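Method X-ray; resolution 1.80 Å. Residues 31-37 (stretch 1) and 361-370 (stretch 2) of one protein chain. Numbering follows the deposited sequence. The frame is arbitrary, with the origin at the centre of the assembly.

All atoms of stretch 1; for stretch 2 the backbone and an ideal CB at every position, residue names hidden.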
ATOM      1  N   ASP B  31      31.171  15.802  16.946  1.00 45.79           N
ATOM      2  CA  ASP B  31      30.402  16.276  18.111  1.00 45.56           C
ATOM      3  C   ASP B  31      31.182  17.434  18.792  1.00 47.98           C
ATOM      4  O   ASP B  31      32.375  17.281  19.060  1.00 49.41           O
ATOM      5  CB  ASP B  31      30.107  15.177  19.143  1.00 43.49           C
ATOM      6  CG  ASP B  31      29.027  15.585  20.180  1.00 43.29           C
ATOM      7  OD1 ASP B  31      29.363  16.183  21.234  1.00 45.02           O
ATOM      8  OD2 ASP B  31      27.833  15.258  19.970  1.00 44.62           O
ATOM      9  N   PRO B  32      30.482  18.545  19.099  1.00 47.84           N
ATOM     10  CA  PRO B  32      31.055  19.677  19.824  1.00 50.63           C
ATOM     11  C   PRO B  32      31.702  19.352  21.150  1.00 49.58           C
ATOM     12  O   PRO B  32      32.746  19.900  21.437  1.00 54.80           O
ATOM     13  CB  PRO B  32      29.839  20.562  20.044  1.00 49.53           C
ATOM     14  CG  PRO B  32      29.015  20.354  18.823  1.00 48.87           C
ATOM     15  CD  PRO B  32      29.143  18.881  18.580  1.00 46.65           C
ATOM     16  N   ILE B  33      31.103  18.505  21.977  1.00 48.71           N
ATOM     17  CA  ILE B  33      31.626  18.285  23.314  1.00 51.59           C
ATOM     18  C   ILE B  33      31.877  16.875  23.800  1.00 51.96           C
ATOM     19  O   ILE B  33      32.474  16.721  24.847  1.00 50.80           O
ATOM     20  CB  ILE B  33      30.747  18.867  24.431  1.00 56.81           C
ATOM     21  CG1 ILE B  33      29.375  18.268  24.434  1.00 54.15           C
ATOM     22  CG2 ILE B  33      30.721  20.393  24.444  1.00 61.58           C
ATOM     23  CD1 ILE B  33      28.734  18.503  25.780  1.00 58.08           C
ATOM     24  N   LEU B  34      31.424  15.854  23.081  1.00 49.69           N
ATOM     25  CA  LEU B  34      31.638  14.469  23.490  1.00 49.16           C
ATOM     26  C   LEU B  34      33.082  14.070  23.797  1.00 51.29           C
ATOM     27  O   LEU B  34      33.351  13.482  24.841  1.00 50.70           O
ATOM     28  CB  LEU B  34      31.100  13.528  22.400  1.00 48.00           C
ATOM     29  CG  LEU B  34      31.130  12.070  22.801  1.00 48.93           C
ATOM     30  CD1 LEU B  34      30.482  11.862  24.159  1.00 49.16           C
ATOM     31  CD2 LEU B  34      30.421  11.330  21.686  1.00 47.86           C
ATOM     32  N   ASP B  35      33.987  14.322  22.859  1.00 51.22           N
ATOM     33  CA  ASP B  35      35.365  13.938  23.059  1.00 53.75           C
ATOM     34  C   ASP B  35      35.986  14.737  24.236  1.00 57.31           C
ATOM     35  O   ASP B  35      36.691  14.153  25.062  1.00 61.56           O
ATOM     36  CB  ASP B  35      36.165  14.155  21.770  1.00 55.10           C
ATOM     37  CG  ASP B  35      37.669  13.758  21.903  1.00 57.33           C
ATOM     38  OD1 ASP B  35      37.983  12.536  21.946  1.00 58.46           O
ATOM     39  OD2 ASP B  35      38.521  14.672  21.927  1.00 59.24           O
ATOM     40  N   ARG B  36      35.765  16.059  24.302  1.00 56.89           N
ATOM     41  CA  ARG B  36      36.275  16.875  25.426  1.00 58.75           C
ATOM     42  C   ARG B  36      35.780  16.338  26.768  1.00 57.27           C
ATOM     43  O   ARG B  36      36.538  16.298  27.708  1.00 59.28           O
ATOM     44  CB  ARG B  36      35.947  18.368  25.271  1.00 61.25           C
ATOM     45  CG  ARG B  36      36.757  19.078  24.195  1.00 62.70           C
ATOM     46  CD  ARG B  36      36.851  20.582  24.377  1.00 65.33           C
ATOM     47  NE  ARG B  36      35.586  21.340  24.429  1.00 62.02           N
ATOM     48  CZ  ARG B  36      34.782  21.586  23.392  1.00 61.50           C
ATOM     49  NH1 ARG B  36      35.063  21.127  22.175  1.00 59.51           N
ATOM     50  NH2 ARG B  36      33.669  22.302  23.569  1.00 57.06           N
ATOM     51  N   THR B  37      34.531  15.885  26.824  1.00 56.85           N
ATOM     52  CA  THR B  37      33.892  15.386  28.034  1.00 54.09           C
ATOM     53  C   THR B  37      34.478  14.061  28.459  1.00 57.48           C
ATOM     54  O   THR B  37      34.755  13.865  29.652  1.00 55.83           O
ATOM     55  CB  THR B  37      32.394  15.206  27.803  1.00 54.91           C
ATOM     56  OG1 THR B  37      31.852  16.453  27.394  1.00 53.01           O
ATOM     57  CG2 THR B  37      31.686  14.701  29.058  1.00 54.02           C
ATOM     58  N   UNK B 361      20.026  26.545  20.745  1.00 36.82           N
ATOM     59  CA  UNK B 361      19.844  25.079  20.719  1.00 36.54           C
ATOM     60  C   UNK B 361      21.094  24.350  21.199  1.00 37.14           C
ATOM     61  O   UNK B 361      20.981  23.386  21.957  1.00 36.39           O
ATOM     62  CB  UNK B 361      19.488  24.611  19.307  1.00 36.54           C
ATOM     63  N   UNK B 362      22.259  24.823  20.787  1.00 36.48           N
ATOM     64  CA  UNK B 362      23.490  24.257  21.196  1.00 39.30           C
ATOM     65  C   UNK B 362      23.753  24.400  22.705  1.00 40.56           C
ATOM     66  O   UNK B 362      24.174  23.471  23.333  1.00 42.67           O
ATOM     67  CB  UNK B 362      24.621  24.902  20.393  1.00 39.30           C
ATOM     68  N   UNK B 363      23.476  25.559  23.279  1.00 41.26           N
ATOM     69  CA  UNK B 363      23.658  25.820  24.714  1.00 41.51           C
ATOM     70  C   UNK B 363      22.786  24.860  25.548  1.00 41.44           C
ATOM     71  O   UNK B 363      23.255  24.222  26.493  1.00 41.05           O
ATOM     72  CB  UNK B 363      23.311  27.274  25.040  1.00 41.51           C
ATOM     73  N   UNK B 364      21.521  24.712  25.146  1.00 39.49           N
ATOM     74  CA  UNK B 364      20.586  23.882  25.886  1.00 39.81           C
ATOM     75  C   UNK B 364      20.954  22.385  25.764  1.00 38.78           C
ATOM     76  O   UNK B 364      20.781  21.637  26.697  1.00 41.55           O
ATOM     77  CB  UNK B 364      19.162  24.126  25.382  1.00 39.81           C
ATOM     78  N   UNK B 365      21.481  21.982  24.621  1.00 36.99           N
ATOM     79  CA  UNK B 365      21.825  20.600  24.329  1.00 37.27           C
ATOM     80  C   UNK B 365      23.088  20.242  25.147  1.00 38.58           C
ATOM     81  O   UNK B 365      23.165  19.161  25.657  1.00 38.47           O
ATOM     82  CB  UNK B 365      22.049  20.395  22.829  1.00 37.27           C
ATOM     83  N   UNK B 366      24.057  21.156  25.226  1.00 37.99           N
ATOM     84  CA  UNK B 366      25.265  20.871  25.965  1.00 42.25           C
ATOM     85  C   UNK B 366      24.976  20.645  27.439  1.00 42.76           C
ATOM     86  O   UNK B 366      25.575  19.770  28.056  1.00 42.74           O
ATOM     87  CB  UNK B 366      26.271  22.011  25.792  1.00 42.25           C
ATOM     88  N   UNK B 367      24.072  21.413  28.015  1.00 42.36           N
ATOM     89  CA  UNK B 367      23.740  21.262  29.440  1.00 41.96           C
ATOM     90  C   UNK B 367      23.176  19.854  29.731  1.00 39.75           C
ATOM     91  O   UNK B 367      23.573  19.148  30.649  1.00 40.65           O
ATOM     92  CB  UNK B 367      22.730  22.331  29.862  1.00 41.96           C
ATOM     93  N   UNK B 368      22.237  19.459  28.929  1.00 38.27           N
ATOM     94  CA  UNK B 368      21.644  18.125  29.106  1.00 38.20           C
ATOM     95  C   UNK B 368      22.610  16.958  28.796  1.00 37.77           C
ATOM     96  O   UNK B 368      22.558  15.907  29.360  1.00 39.70           O
ATOM     97  CB  UNK B 368      20.410  18.004  28.210  1.00 38.20           C
ATOM     98  N   UNK B 369      23.483  17.185  27.878  1.00 38.57           N
ATOM     99  CA  UNK B 369      24.517  16.258  27.588  1.00 40.53           C
ATOM    100  C   UNK B 369      25.401  16.018  28.827  1.00 40.70           C
ATOM    101  O   UNK B 369      25.735  14.874  29.134  1.00 40.34           O
ATOM    102  CB  UNK B 369      25.346  16.763  26.406  1.00 40.53           C
ATOM    103  N   UNK B 370      25.802  17.080  29.521  1.00 42.98           N
ATOM    104  CA  UNK B 370      26.692  16.930  30.702  1.00 41.91           C
ATOM    105  C   UNK B 370      25.899  16.238  31.796  1.00 41.73           C
ATOM    106  O   UNK B 370      26.448  15.479  32.536  1.00 42.39           O
ATOM    107  CB  UNK B 370      27.225  18.279  31.190  1.00 41.91           C
TER

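Stretch 2 is helical throughout. Stretch 1 meets it with P32, I33, R36 and T37. I33 is the N-cap of the helix that starts at L34, and its CA-to-CB bond points toward stretch 2.

Position 361 is out of reach of stretch 1. The visible atoms favour no particular side chain. It is M361, and its O accepts the backbone hydrogen bond from the N of the residue at 365.

At position 362 CA-to-CB points sideways, and no atom of stretch 1 lies within 5.5 Å of the ideal CB. A short side chain would fall short. A long one could reach the ring of P32, whether apolar or polar. The deposited residue is E362, with chi1 t and chi2 p. Its end comes nearer, and E362 OE2 lies 3.5 Å from P32 CB.

Positions 363 and 364 are out of reach, so stretch 1 sets no preference. They are V363 and D364.

At position 365 CA-to-CB points toward stretch 1, but nothing of stretch 1 lies near the ideal CB. A small side chain would make no contact; a longer one might. It is T365, and its CG2 stays 7.0 Å from D31 OD2. Its OG1 donates to M361 O at 2.8 Å, one turn back, although the place of OG1 is less sure.

At position 366 CA-to-CB points sideways, and the ideal CB is 4.3 Å from I33 CD1. I33 offers an apolar surface, with P32 and the guanidinium of R36 further out. A long side chain with an apolar stem would suit; an acidic end could also answer the charge of R36. The deposited residue is R366, extended through chi2 and chi3. Its CD packs 3.7 Å from I33 CG2, which also lies over one face of the guanidinium. R366 NH2 is 3.7 Å from P32 CB. The like charges come close, with R366 NH1 3.6 Å from R36 NH2, near the plane of the R36 group and at its edge. R366 NE forms a salt bridge with E362 OE2 at 2.8 Å, which places opposite charge beside this arginine.

At position 367 CA-to-CB points away from stretch 1, so many residues would fit. It is G367, with no side chain and no contact here.

Position 368 is out of reach, so stretch 1 sets no preference. It is S368, and its backbone N gives a weak hydrogen bond to D364 O, 3.4 Å away.

At position 369 CA-to-CB points toward stretch 1, with the ideal CB 3.9 Å from I33 CD1. An apolar side chain such as leucine, isoleucine or methionine would suit this methyl. It is M369, and its CG packs 3.7 Å from I33 CD1.

At position 370 CA-to-CB points sideways. Nothing of stretch 1 lies near the ideal CB, but I33 CD1 and T37 lie within reach of a medium-length apolar side chain. It is L370. Its CD2 reaches to 3.9 Å from I33 CD1 and 3.7 Å from T37 OG1. T37 OG1 donates to I33 O at 2.6 Å.

Stretch 2, residues 361-370: MEVDTRGSML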
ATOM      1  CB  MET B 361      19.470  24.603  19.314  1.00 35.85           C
ATOM      2  CG  MET B 361      18.164  25.254  18.811  1.00 35.57           C
ATOM      3  SD  MET B 361      17.894  25.149  17.024  1.00 38.92           S
ATOM      4  CE  MET B 361      18.004  23.464  16.611  1.00 33.53           C
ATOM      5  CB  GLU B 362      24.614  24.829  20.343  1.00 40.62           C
ATOM      6  CG  GLU B 362      25.948  24.252  20.719  1.00 43.95           C
ATOM      7  CD  GLU B 362      26.058  22.774  20.377  1.00 43.82           C
ATOM      8  OE1 GLU B 362      25.347  22.324  19.469  1.00 45.55           O
ATOM      9  OE2 GLU B 362      26.861  22.081  21.027  1.00 45.09           O
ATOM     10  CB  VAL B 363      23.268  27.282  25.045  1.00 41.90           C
ATOM     11  CG1 VAL B 363      23.118  27.512  26.558  1.00 43.80           C
ATOM     12  CG2 VAL B 363      24.256  28.272  24.461  1.00 43.98           C
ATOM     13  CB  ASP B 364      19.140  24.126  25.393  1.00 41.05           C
ATOM     14  CG  ASP B 364      18.544  25.460  25.889  1.00 48.05           C
ATOM     15  OD1 ASP B 364      19.070  26.070  26.863  1.00 49.97           O
ATOM     16  OD2 ASP B 364      17.479  25.850  25.293  1.00 50.62           O
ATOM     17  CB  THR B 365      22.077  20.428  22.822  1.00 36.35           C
ATOM     18  OG1 THR B 365      20.824  20.635  22.090  1.00 35.17           O
ATOM     19  CG2 THR B 365      22.570  19.074  22.531  1.00 37.86           C
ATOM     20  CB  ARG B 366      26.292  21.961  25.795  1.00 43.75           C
ATOM     21  CG  ARG B 366      26.857  22.027  24.414  1.00 45.26           C
ATOM     22  CD  ARG B 366      28.027  22.970  24.337  1.00 51.47           C
ATOM     23  NE  ARG B 366      28.512  23.212  22.990  1.00 50.54           N
ATOM     24  CZ  ARG B 366      29.697  23.761  22.735  1.00 52.46           C
ATOM     25  NH1 ARG B 366      30.533  24.146  23.718  1.00 51.15           N
ATOM     26  NH2 ARG B 366      30.044  23.943  21.475  1.00 53.27           N
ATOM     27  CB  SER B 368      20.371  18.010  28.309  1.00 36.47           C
ATOM     28  OG  SER B 368      19.478  18.881  28.860  1.00 37.03           O
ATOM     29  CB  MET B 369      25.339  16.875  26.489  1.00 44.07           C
ATOM     30  CG  MET B 369      26.119  15.908  25.748  1.00 54.43           C
ATOM     31  SD  MET B 369      24.954  15.237  24.510  1.00 62.35           S
ATOM     32  CE  MET B 369      26.312  14.104  24.326  1.00 53.33           C
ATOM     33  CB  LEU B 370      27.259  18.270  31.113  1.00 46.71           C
ATOM     34  CG  LEU B 370      28.286  18.852  30.153  1.00 47.14           C
ATOM     35  CD1 LEU B 370      29.079  19.892  30.874  1.00 52.28           C
ATOM     36  CD2 LEU B 370      29.239  17.790  29.580  1.00 48.69           C
TER
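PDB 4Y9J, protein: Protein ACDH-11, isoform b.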